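PDB 7DG2: MAGE domain-containing protein from Xenopus laevis, which probably acts as the MAGE-family Nse3 subunit of the Smc5/6 complex, pairing with Nse1 and helping to shape the bound Nse4. Local coordinates for residues B[10-15]-B[41-46]; B[22-27]-B[76-81]; B[53-58]-B[64-69]; B[153-158]-B[178-183]. One frame throughout, in Å; residues are numbered along the deposited sequence.

Interaction 1 (B[10-15]-B[41-46]); sequences NLKVGE and KEYKDI
The ammonium NZ of Lys12, at the end of a side chain lying across the ring of Tyr43, is gripped by two groups. It makes a hydrogen bond to the backbone O of Val39 in helix 32-40, and a weak, charge-assisted one of 3.2 Å to OE1 of Glu15, one turn further along its own helix. Below this charged end the contact is aliphatic on aromatic. CG of Lys12 stands 4.1 Å from the centroid of the Tyr43 ring, 24° off its normal, a CH-pi contact over one face near the CD1 rim. CD of Lys12 follows at 3.8 Å from CD1 of Tyr43, so the methylenes run over that rim at about a right angle to the tyrosine side chain. Two bends in the lysine chain, chi2 -55° and chi3 -69°, curl it over the ring and turn NZ back toward Glu15. With an alanine here the ring would probably lose the lysine methylenes from this face, and Glu15 and the Val39 carbonyl their shared cation. His4 also meets the Tyr43 ring, and Ile50 touches its side chain. The contact seats the short 3-10 turn between helices 32-40 and 47-62 on helix 6-23, the three-helix arrangement of a winged-helix domain, here the first of the two in a MAGE homology domain.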
# COMPACT_ATOMS: atom_id res chain seq x y z
N ASN B 10 27.03 7.63 0.43
CA ASN B 10 25.69 8.17 0.68
C ASN B 10 24.70 7.68 -0.36
O ASN B 10 23.56 7.31 -0.03
CB ASN B 10 25.72 9.70 0.66
CG ASN B 10 26.31 10.29 1.92
OD1 ASN B 10 26.18 9.72 3.00
ND2 ASN B 10 26.97 11.44 1.78
N LEU B 11 25.10 7.70 -1.63
CA LEU B 11 24.22 7.25 -2.69
C LEU B 11 23.84 5.78 -2.51
O LEU B 11 22.67 5.41 -2.71
CB LEU B 11 24.88 7.46 -4.06
CG LEU B 11 25.09 8.92 -4.48
CD1 LEU B 11 25.82 8.98 -5.80
CD2 LEU B 11 23.77 9.66 -4.57
N LYS B 12 24.80 4.94 -2.11
CA LYS B 12 24.50 3.53 -1.89
C LYS B 12 23.52 3.35 -0.75
O LYS B 12 22.67 2.45 -0.79
CB LYS B 12 25.76 2.73 -1.57
CG LYS B 12 26.84 2.80 -2.60
CD LYS B 12 26.32 2.40 -3.93
CE LYS B 12 26.00 0.94 -3.99
NZ LYS B 12 25.74 0.59 -5.40
N VAL B 13 23.67 4.15 0.32
CA VAL B 13 22.75 4.03 1.45
C VAL B 13 21.32 4.30 0.99
O VAL B 13 20.40 3.56 1.33
CB VAL B 13 23.15 4.99 2.59
CG1 VAL B 13 22.06 5.04 3.65
CG2 VAL B 13 24.48 4.51 3.22
N GLY B 14 21.13 5.37 0.22
CA GLY B 14 19.80 5.66 -0.30
C GLY B 14 19.25 4.54 -1.16
O GLY B 14 18.06 4.21 -1.08
N GLU B 15 20.10 3.93 -1.98
CA GLU B 15 19.65 2.82 -2.82
C GLU B 15 19.23 1.63 -1.97
O GLU B 15 18.26 0.93 -2.30
CB GLU B 15 20.76 2.43 -3.80
CG GLU B 15 21.02 3.53 -4.82
CD GLU B 15 22.33 3.39 -5.59
OE1 GLU B 15 23.10 2.46 -5.33
OE2 GLU B 15 22.58 4.26 -6.46
N LYS B 41 27.10 -4.11 -4.13
CA LYS B 41 28.02 -4.37 -5.24
C LYS B 41 29.47 -4.14 -4.84
O LYS B 41 29.97 -4.80 -3.93
CB LYS B 41 27.61 -3.53 -6.45
CG LYS B 41 26.27 -3.97 -7.06
CD LYS B 41 25.73 -2.90 -8.01
CE LYS B 41 24.54 -3.40 -8.79
NZ LYS B 41 24.08 -2.38 -9.78
N GLU B 42 30.17 -3.21 -5.51
CA GLU B 42 31.60 -3.08 -5.25
C GLU B 42 31.92 -2.39 -3.92
O GLU B 42 33.11 -2.24 -3.59
CB GLU B 42 32.28 -2.34 -6.41
CG GLU B 42 32.01 -0.85 -6.46
CD GLU B 42 30.80 -0.48 -7.31
OE1 GLU B 42 29.82 -1.26 -7.38
OE2 GLU B 42 30.82 0.62 -7.91
N TYR B 43 30.92 -1.98 -3.15
CA TYR B 43 31.12 -1.44 -1.81
C TYR B 43 30.93 -2.50 -0.73
O TYR B 43 30.78 -2.16 0.45
CB TYR B 43 30.19 -0.25 -1.58
CG TYR B 43 30.46 0.88 -2.55
CD1 TYR B 43 29.86 0.91 -3.79
CD2 TYR B 43 31.37 1.88 -2.23
CE1 TYR B 43 30.13 1.94 -4.69
CE2 TYR B 43 31.64 2.91 -3.11
CZ TYR B 43 31.02 2.93 -4.34
OH TYR B 43 31.30 3.96 -5.21
N LYS B 44 30.99 -3.78 -1.09
CA LYS B 44 30.70 -4.83 -0.12
C LYS B 44 31.72 -4.88 1.01
O LYS B 44 31.39 -5.42 2.07
CB LYS B 44 30.62 -6.19 -0.80
CG LYS B 44 31.87 -6.58 -1.54
CD LYS B 44 31.76 -8.02 -2.00
CE LYS B 44 31.59 -8.94 -0.81
NZ LYS B 44 32.75 -8.83 0.12
N ASP B 45 32.93 -4.33 0.83
CA ASP B 45 33.89 -4.28 1.93
C ASP B 45 33.38 -3.46 3.10
O ASP B 45 33.84 -3.66 4.24
CB ASP B 45 35.24 -3.72 1.45
CG ASP B 45 35.13 -2.31 0.89
OD1 ASP B 45 34.12 -2.01 0.21
OD2 ASP B 45 36.05 -1.50 1.12
N ILE B 46 32.45 -2.53 2.86
CA ILE B 46 31.86 -1.76 3.95
C ILE B 46 30.36 -1.99 4.01
O ILE B 46 29.60 -1.08 4.39
CB ILE B 46 32.18 -0.26 3.78
CG1 ILE B 46 31.67 0.27 2.44
CG2 ILE B 46 33.69 -0.01 3.92
CD1 ILE B 46 31.58 1.82 2.42

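Interaction 2 (B[22-27]-B[76-81]); sequences IKDQKK and YILTNK
Asp24, just past the end of helix 6-23, turns its side chain toward Leu78 on strand 75-80. With CG swung opposite the backbone N (chi1 -165°), the aspartate lies against the leucine branch: CD1 of Leu78 is 4.0 Å from both CB and OD2 of Asp24. Its other oxygen, OD1, is 2.5 Å from a water that accepts the N-H of Leu78 at 2.9 Å. The chain then reverses through a type I turn from Asp24 to Lys27, closed by Lys27 N to Asp24 O at 2.9 Å. At its second position Gln25 takes no part in the contact with the strand and gives NE2 to the O of Phe68 of the Nse4 chain. Lys27, in left-handed backbone conformation, sends NZ back to OD2 of Asp24 in a 2.8 Å salt bridge on the syn side, 27° out of the carboxylate plane. NZ also gives a proton to a second water, 2.7 Å from Leu78 O, and another to the O of Thr65 of the Nse4 chain. An asparagine in place of Asp24 would remove the negative charge and probably leave the buried Lys27 ammonium without its counter-ion. The turn linking the first helix to the first short strand of a winged-helix domain is thus joined through water to its hairpin, at a site where the Nse4 chain docks.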
# COMPACT_ATOMS: atom_id res chain seq x y z
N ILE B 22 11.01 -1.41 -1.46
CA ILE B 22 10.39 -2.04 -2.62
C ILE B 22 10.29 -3.55 -2.42
O ILE B 22 9.27 -4.17 -2.76
CB ILE B 22 11.16 -1.66 -3.89
CG1 ILE B 22 10.90 -0.17 -4.16
CG2 ILE B 22 10.75 -2.58 -5.05
CD1 ILE B 22 11.86 0.49 -5.13
N LYS B 23 11.32 -4.17 -1.83
CA LYS B 23 11.25 -5.60 -1.56
C LYS B 23 10.34 -5.95 -0.40
O LYS B 23 10.11 -7.14 -0.17
CB LYS B 23 12.67 -6.15 -1.31
CG LYS B 23 13.53 -6.12 -2.58
CD LYS B 23 12.91 -7.01 -3.69
CE LYS B 23 13.85 -7.19 -4.87
NZ LYS B 23 13.26 -8.12 -5.89
N ASP B 24 9.80 -4.97 0.34
CA ASP B 24 8.81 -5.26 1.37
C ASP B 24 7.39 -5.25 0.84
O ASP B 24 6.46 -5.54 1.60
CB ASP B 24 8.93 -4.23 2.53
CG ASP B 24 8.19 -4.66 3.79
OD1 ASP B 24 8.36 -5.83 4.22
OD2 ASP B 24 7.47 -3.83 4.40
N GLN B 25 7.20 -4.92 -0.45
CA GLN B 25 5.85 -4.61 -0.93
C GLN B 25 4.87 -5.75 -0.72
O GLN B 25 3.67 -5.50 -0.51
CB GLN B 25 5.87 -4.22 -2.41
CG GLN B 25 6.35 -2.79 -2.67
CD GLN B 25 6.39 -2.47 -4.15
OE1 GLN B 25 6.48 -3.36 -4.99
NE2 GLN B 25 6.32 -1.18 -4.48
N LYS B 26 5.32 -7.00 -0.82
CA LYS B 26 4.43 -8.15 -0.60
C LYS B 26 4.81 -8.95 0.64
O LYS B 26 4.42 -10.12 0.77
CB LYS B 26 4.40 -9.04 -1.84
CG LYS B 26 3.79 -8.33 -3.05
CD LYS B 26 3.47 -9.29 -4.19
CE LYS B 26 2.90 -8.54 -5.39
NZ LYS B 26 1.62 -7.86 -5.08
N LYS B 27 5.56 -8.32 1.56
CA LYS B 27 5.94 -8.92 2.84
C LYS B 27 6.71 -10.23 2.65
O LYS B 27 6.65 -11.12 3.49
CB LYS B 27 4.73 -9.12 3.76
CG LYS B 27 4.03 -7.81 4.13
CD LYS B 27 4.97 -6.86 4.84
CE LYS B 27 4.28 -5.51 5.12
NZ LYS B 27 5.17 -4.58 5.89
N TYR B 76 15.82 -10.53 6.59
CA TYR B 76 15.28 -9.39 7.32
C TYR B 76 13.82 -9.15 6.98
O TYR B 76 13.36 -9.50 5.90
CB TYR B 76 16.04 -8.11 6.99
CG TYR B 76 17.52 -8.13 7.27
CD1 TYR B 76 18.02 -8.53 8.51
CD2 TYR B 76 18.43 -7.73 6.31
CE1 TYR B 76 19.39 -8.53 8.76
CE2 TYR B 76 19.79 -7.72 6.55
CZ TYR B 76 20.27 -8.11 7.77
OH TYR B 76 21.63 -8.11 8.00
N ILE B 77 13.12 -8.50 7.91
CA ILE B 77 11.81 -7.91 7.65
C ILE B 77 11.82 -6.50 8.21
O ILE B 77 12.75 -6.09 8.91
CB ILE B 77 10.65 -8.73 8.26
CG1 ILE B 77 10.73 -8.70 9.79
CG2 ILE B 77 10.63 -10.16 7.74
CD1 ILE B 77 9.47 -9.28 10.45
N LEU B 78 10.76 -5.75 7.92
CA LEU B 78 10.56 -4.42 8.48
C LEU B 78 9.35 -4.47 9.40
O LEU B 78 8.27 -4.90 8.98
CB LEU B 78 10.33 -3.38 7.37
CG LEU B 78 11.47 -3.15 6.38
CD1 LEU B 78 11.01 -2.19 5.28
CD2 LEU B 78 12.70 -2.59 7.10
N THR B 79 9.51 -4.04 10.66
CA THR B 79 8.40 -3.96 11.60
C THR B 79 8.21 -2.51 12.04
O THR B 79 9.05 -1.64 11.80
CB THR B 79 8.64 -4.84 12.84
OG1 THR B 79 9.77 -4.36 13.57
CG2 THR B 79 8.87 -6.30 12.43
N ASN B 80 7.07 -2.25 12.69
CA ASN B 80 6.68 -0.88 12.99
C ASN B 80 7.15 -0.50 14.39
O ASN B 80 6.94 -1.25 15.35
CB ASN B 80 5.16 -0.73 12.88
CG ASN B 80 4.75 0.67 12.52
OD1 ASN B 80 5.37 1.64 12.95
ND2 ASN B 80 3.72 0.78 11.68
N LYS B 81 7.81 0.65 14.50
CA LYS B 81 8.18 1.17 15.82
C LYS B 81 7.06 1.96 16.46
O LYS B 81 7.14 2.27 17.66
CB LYS B 81 9.43 2.05 15.70
CG LYS B 81 10.65 1.32 15.13
CD LYS B 81 11.84 2.27 14.94
CE LYS B 81 12.46 2.70 16.29
NZ LYS B 81 13.17 1.56 16.96
O HOH W 1 8.26 -6.45 6.61
O HOH W 2 5.62 -5.40 8.57

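Interaction 3 (B[53-58]-B[64-69]); sequences RAQITL and FQLEEI
Phe64 opens the strand and at once bonds back to the helix it has just left: its N-H points almost straight (169°) at the O of Leu58, 3.1 Å away, approaching from above the carbonyl plane. The side chains of the pair meet obliquely, CD2 of Leu58 lying 4.1 Å from CD2 of the Phe64 ring, whose far end leads away from the helix. Phe62 meets this ring, and Thr65 of the Nse4 chain and Gln13 of the Nse1 chain pack on Phe64. The carbonyl of Phe64 receives a proton from a water at 2.8 Å. That water gives its other proton to Gln55 O, also at 2.8 Å, and weakly accepts the N-H of Leu66, so one molecule serves three backbone groups where strand and helix begin to part. Gln65 points its CB away from the helix, and its side chain comes only marginally near Gln55, NE2 to NE2 4.4 Å; OE1 of Gln65 is bonded to Lys81 on the neighbouring strand. Leu66 turns back toward the helix. Its CB sits 3.9 Å from CG of Gln55, the two side chains crossing at about a right angle. Gln55 has CG opposite its backbone N (chi1 179°) and is extended beyond, which carries the methylene and then the amide past the leucine. Leu66 also reaches Ile51 and Tyr76. With the short axes at 143° and 7.5 Å apart, this is the tight return from the third helix of a winged-helix domain into the first strand of its wing hairpin.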
# COMPACT_ATOMS: atom_id res chain seq x y z
N ARG B 53 23.61 2.39 8.09
CA ARG B 53 23.09 3.72 7.79
C ARG B 53 21.69 3.63 7.19
O ARG B 53 20.85 4.50 7.45
CB ARG B 53 24.04 4.47 6.86
CG ARG B 53 25.40 4.76 7.50
CD ARG B 53 26.31 5.54 6.55
NE ARG B 53 25.65 6.76 6.10
CZ ARG B 53 26.12 7.58 5.16
NH1 ARG B 53 27.28 7.32 4.57
NH2 ARG B 53 25.44 8.66 4.82
N ALA B 54 21.42 2.60 6.38
CA ALA B 54 20.07 2.42 5.85
C ALA B 54 19.08 2.09 6.96
O ALA B 54 17.95 2.59 6.97
CB ALA B 54 20.06 1.32 4.78
N GLN B 55 19.49 1.24 7.90
CA GLN B 55 18.64 0.92 9.04
C GLN B 55 18.31 2.17 9.84
O GLN B 55 17.15 2.37 10.24
CB GLN B 55 19.34 -0.13 9.92
CG GLN B 55 18.54 -0.52 11.15
CD GLN B 55 19.19 -1.63 11.94
OE1 GLN B 55 20.34 -2.00 11.68
NE2 GLN B 55 18.48 -2.16 12.94
N ILE B 56 19.30 3.04 10.05
CA ILE B 56 19.06 4.26 10.81
C ILE B 56 18.11 5.18 10.06
O ILE B 56 17.22 5.80 10.67
CB ILE B 56 20.40 4.96 11.14
CG1 ILE B 56 21.23 4.09 12.09
CG2 ILE B 56 20.16 6.35 11.74
CD1 ILE B 56 20.46 3.59 13.33
N THR B 57 18.25 5.28 8.73
CA THR B 57 17.32 6.09 7.95
C THR B 57 15.89 5.58 8.09
O THR B 57 14.95 6.36 8.25
CB THR B 57 17.73 6.11 6.47
OG1 THR B 57 18.98 6.79 6.33
CG2 THR B 57 16.67 6.84 5.63
N LEU B 58 15.70 4.26 8.01
CA LEU B 58 14.35 3.71 8.12
C LEU B 58 13.76 3.95 9.50
O LEU B 58 12.57 4.26 9.62
CB LEU B 58 14.38 2.21 7.78
CG LEU B 58 14.50 1.92 6.29
CD1 LEU B 58 14.96 0.48 6.10
CD2 LEU B 58 13.17 2.14 5.62
N PHE B 64 10.37 2.66 11.06
CA PHE B 64 10.45 1.24 10.71
C PHE B 64 11.70 0.64 11.34
O PHE B 64 12.77 1.24 11.30
CB PHE B 64 10.57 0.99 9.21
CG PHE B 64 9.37 1.39 8.39
CD1 PHE B 64 8.21 1.85 8.98
CD2 PHE B 64 9.43 1.27 7.01
CE1 PHE B 64 7.11 2.20 8.20
CE2 PHE B 64 8.34 1.64 6.23
CZ PHE B 64 7.18 2.10 6.82
N GLN B 65 11.57 -0.58 11.83
CA GLN B 65 12.67 -1.32 12.45
C GLN B 65 13.06 -2.49 11.55
O GLN B 65 12.22 -3.30 11.17
CB GLN B 65 12.25 -1.84 13.82
CG GLN B 65 13.32 -2.59 14.58
CD GLN B 65 14.24 -1.67 15.37
OE1 GLN B 65 14.02 -0.45 15.43
NE2 GLN B 65 15.27 -2.24 15.97
N LEU B 66 14.35 -2.59 11.25
CA LEU B 66 14.87 -3.76 10.55
C LEU B 66 15.08 -4.88 11.57
O LEU B 66 15.69 -4.67 12.62
CB LEU B 66 16.19 -3.40 9.85
CG LEU B 66 16.81 -4.44 8.92
CD1 LEU B 66 15.97 -4.52 7.65
CD2 LEU B 66 18.25 -4.06 8.58
N GLU B 67 14.53 -6.06 11.28
CA GLU B 67 14.67 -7.19 12.20
C GLU B 67 15.08 -8.44 11.43
O GLU B 67 14.54 -8.74 10.37
CB GLU B 67 13.37 -7.46 12.97
CG GLU B 67 12.90 -6.28 13.85
CD GLU B 67 11.92 -6.70 14.94
OE1 GLU B 67 12.20 -7.71 15.64
OE2 GLU B 67 10.89 -6.03 15.11
N GLU B 68 16.02 -9.20 11.99
CA GLU B 68 16.44 -10.46 11.40
C GLU B 68 15.52 -11.56 11.93
O GLU B 68 15.39 -11.73 13.15
CB GLU B 68 17.90 -10.75 11.76
CG GLU B 68 18.50 -11.95 11.06
CD GLU B 68 19.98 -12.13 11.40
OE1 GLU B 68 20.30 -12.28 12.61
OE2 GLU B 68 20.81 -12.11 10.47
N ILE B 69 14.86 -12.30 11.03
CA ILE B 69 13.95 -13.35 11.47
C ILE B 69 14.54 -14.75 11.31
O ILE B 69 13.96 -15.71 11.85
CB ILE B 69 12.59 -13.28 10.74
CG1 ILE B 69 12.77 -13.55 9.25
CG2 ILE B 69 11.93 -11.92 11.01
CD1 ILE B 69 11.46 -13.74 8.52
O HOH W 3 15.29 0.27 10.48

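Interaction 4 (B[153-158]-B[178-183]); sequences QKYLEY and FKETSK
The carboxylate of Glu180 meets Tyr155 at the hydroxyl end of the ring edge, the side chains crossing at about a right angle and the ring and carboxylate planes turned 75° apart. The tyrosine hydroxyl donates to the carboxylate, OH to OE1 of Glu180 at 2.6 Å. It meets that oxygen on the syn side and 25° out of the carboxylate plane. OE1 itself lies in the plane of the ring, at its edge, 3.2 Å from CE1 of Tyr155, so the acid comes alongside the phenol and covers neither face. Along the far edge of the same ring, also in plane, sits OE1 of Gln153. The glutamate gets there by standing nearly straight beyond CG (chi2 -171°), which carries its carboxylate out from the end of helix 175-180. On the other side, the chain leaves helix 142-152 through a Schellman motif at Lys154, and Tyr155 follows directly, just before the wing strand 156-160 begins. Leu102 of helix 94-111 and Phe62 of the Nse4 chain pack on Tyr155. Arg176 ties the two segments a second time: NH1 forms a salt bridge with OE2 of Glu180, while NE bonds to the O of Gln153. The hydroxyl also bonds to NH1 of Arg64 of the Nse4 chain, which packs on Glu180 as well. Each carboxylate oxygen therefore has its own partner, one a phenol and the other a guanidinium, and the surrounding arginines would be expected to keep this buried acid ionised, while the phenol oxygen, bonded to both Glu180 and Arg64 of the Nse4 chain, joins the two.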
# COMPACT_ATOMS: atom_id res chain seq x y z
N GLN B 153 5.35 -15.49 3.24
CA GLN B 153 5.55 -14.31 4.07
C GLN B 153 6.13 -14.65 5.43
O GLN B 153 6.50 -13.73 6.18
CB GLN B 153 4.22 -13.56 4.22
CG GLN B 153 3.74 -12.96 2.91
CD GLN B 153 2.33 -12.38 3.01
OE1 GLN B 153 1.49 -12.87 3.78
NE2 GLN B 153 2.06 -11.33 2.23
N LYS B 154 6.23 -15.95 5.77
CA LYS B 154 6.70 -16.44 7.06
C LYS B 154 5.77 -16.09 8.21
O LYS B 154 6.19 -16.08 9.37
CB LYS B 154 8.11 -15.95 7.40
CG LYS B 154 9.13 -16.17 6.29
CD LYS B 154 9.28 -17.62 5.97
CE LYS B 154 10.59 -17.84 5.21
NZ LYS B 154 10.75 -19.26 4.82
N TYR B 155 4.49 -15.82 7.92
CA TYR B 155 3.51 -15.73 9.00
C TYR B 155 3.19 -17.10 9.57
O TYR B 155 2.93 -17.23 10.76
CB TYR B 155 2.22 -15.07 8.52
CG TYR B 155 2.26 -13.57 8.45
CD1 TYR B 155 2.50 -12.81 9.59
CD2 TYR B 155 2.00 -12.91 7.26
CE1 TYR B 155 2.50 -11.42 9.54
CE2 TYR B 155 2.01 -11.53 7.19
CZ TYR B 155 2.25 -10.79 8.32
OH TYR B 155 2.26 -9.42 8.23
N LEU B 156 3.22 -18.13 8.73
CA LEU B 156 2.91 -19.49 9.16
C LEU B 156 3.98 -20.44 8.65
O LEU B 156 4.62 -20.19 7.63
CB LEU B 156 1.55 -19.94 8.63
CG LEU B 156 0.30 -19.14 9.04
CD1 LEU B 156 -0.91 -19.61 8.26
CD2 LEU B 156 0.07 -19.23 10.54
N GLU B 157 4.16 -21.53 9.39
CA GLU B 157 4.85 -22.72 8.91
C GLU B 157 3.82 -23.77 8.52
O GLU B 157 2.79 -23.91 9.17
CB GLU B 157 5.77 -23.30 9.98
CG GLU B 157 7.04 -22.53 10.23
CD GLU B 157 7.92 -23.24 11.25
OE1 GLU B 157 7.53 -24.35 11.68
OE2 GLU B 157 8.98 -22.70 11.61
N TYR B 158 4.13 -24.53 7.46
CA TYR B 158 3.22 -25.51 6.87
C TYR B 158 4.06 -26.77 6.69
O TYR B 158 4.79 -26.89 5.71
CB TYR B 158 2.66 -25.01 5.54
CG TYR B 158 1.61 -25.87 4.88
CD1 TYR B 158 0.44 -26.20 5.54
CD2 TYR B 158 1.78 -26.34 3.58
CE1 TYR B 158 -0.54 -26.96 4.93
CE2 TYR B 158 0.80 -27.11 2.96
CZ TYR B 158 -0.36 -27.42 3.64
OH TYR B 158 -1.34 -28.19 3.05
N PHE B 178 6.15 -14.16 15.02
CA PHE B 178 6.78 -13.91 16.30
C PHE B 178 7.39 -12.52 16.40
O PHE B 178 7.57 -12.02 17.52
CB PHE B 178 7.86 -14.96 16.58
CG PHE B 178 7.30 -16.27 17.05
CD1 PHE B 178 6.74 -16.37 18.32
CD2 PHE B 178 7.31 -17.38 16.23
CE1 PHE B 178 6.21 -17.58 18.76
CE2 PHE B 178 6.79 -18.58 16.67
CZ PHE B 178 6.23 -18.68 17.93
N LYS B 179 7.71 -11.89 15.26
CA LYS B 179 8.26 -10.54 15.28
C LYS B 179 7.20 -9.45 15.17
O LYS B 179 7.38 -8.36 15.73
CB LYS B 179 9.27 -10.36 14.14
CG LYS B 179 10.49 -11.25 14.24
CD LYS B 179 11.28 -10.98 15.49
CE LYS B 179 12.49 -11.90 15.59
NZ LYS B 179 13.30 -11.59 16.80
N GLU B 180 6.09 -9.71 14.50
CA GLU B 180 5.07 -8.69 14.34
C GLU B 180 4.01 -8.72 15.43
O GLU B 180 3.40 -7.68 15.72
CB GLU B 180 4.40 -8.80 12.97
CG GLU B 180 5.32 -8.37 11.81
CD GLU B 180 4.60 -8.27 10.48
OE1 GLU B 180 3.37 -8.52 10.41
OE2 GLU B 180 5.27 -7.91 9.49
N THR B 181 3.79 -9.87 16.07
CA THR B 181 2.85 -9.93 17.19
C THR B 181 3.51 -10.77 18.29
O THR B 181 4.73 -10.96 18.32
CB THR B 181 1.46 -10.43 16.72
OG1 THR B 181 0.49 -10.23 17.76
CG2 THR B 181 1.48 -11.91 16.32
N SER B 182 2.72 -11.25 19.25
CA SER B 182 3.26 -12.03 20.35
C SER B 182 2.17 -12.95 20.85
O SER B 182 0.99 -12.74 20.59
CB SER B 182 3.76 -11.14 21.49
OG SER B 182 2.67 -10.59 22.22
N LYS B 183 2.57 -13.97 21.61
CA LYS B 183 1.57 -14.84 22.21
C LYS B 183 0.62 -14.06 23.11
O LYS B 183 -0.59 -14.29 23.09
CB LYS B 183 2.24 -15.97 22.98
CG LYS B 183 2.92 -17.01 22.09
CD LYS B 183 3.58 -18.07 22.96
CE LYS B 183 4.18 -19.18 22.13
NZ LYS B 183 4.88 -20.19 23.02

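In the fold
All four contacts are largely buried, but they differ in place and chemistry. Interaction 1 lies outermost, its centre about 28 Å from the centre of the chain, and is carried by a lysine chain on an aromatic face; the centre of interaction 4 is about 5 Å from it, and that contact rests on one short hydrogen bond from a phenol to a carboxylate. Interactions 1 and 2 both use helix 6-23, the first within its N-terminal half and the second at its C-terminal end. Interactions 2 and 3 share one sheet, Thr79 touching Glu67 and Lys81 touching Gln65, and both employ bridging water. Interaction 4 belongs to the second winged helix and meets the first through Lys26 with Gln153 and through Lys179.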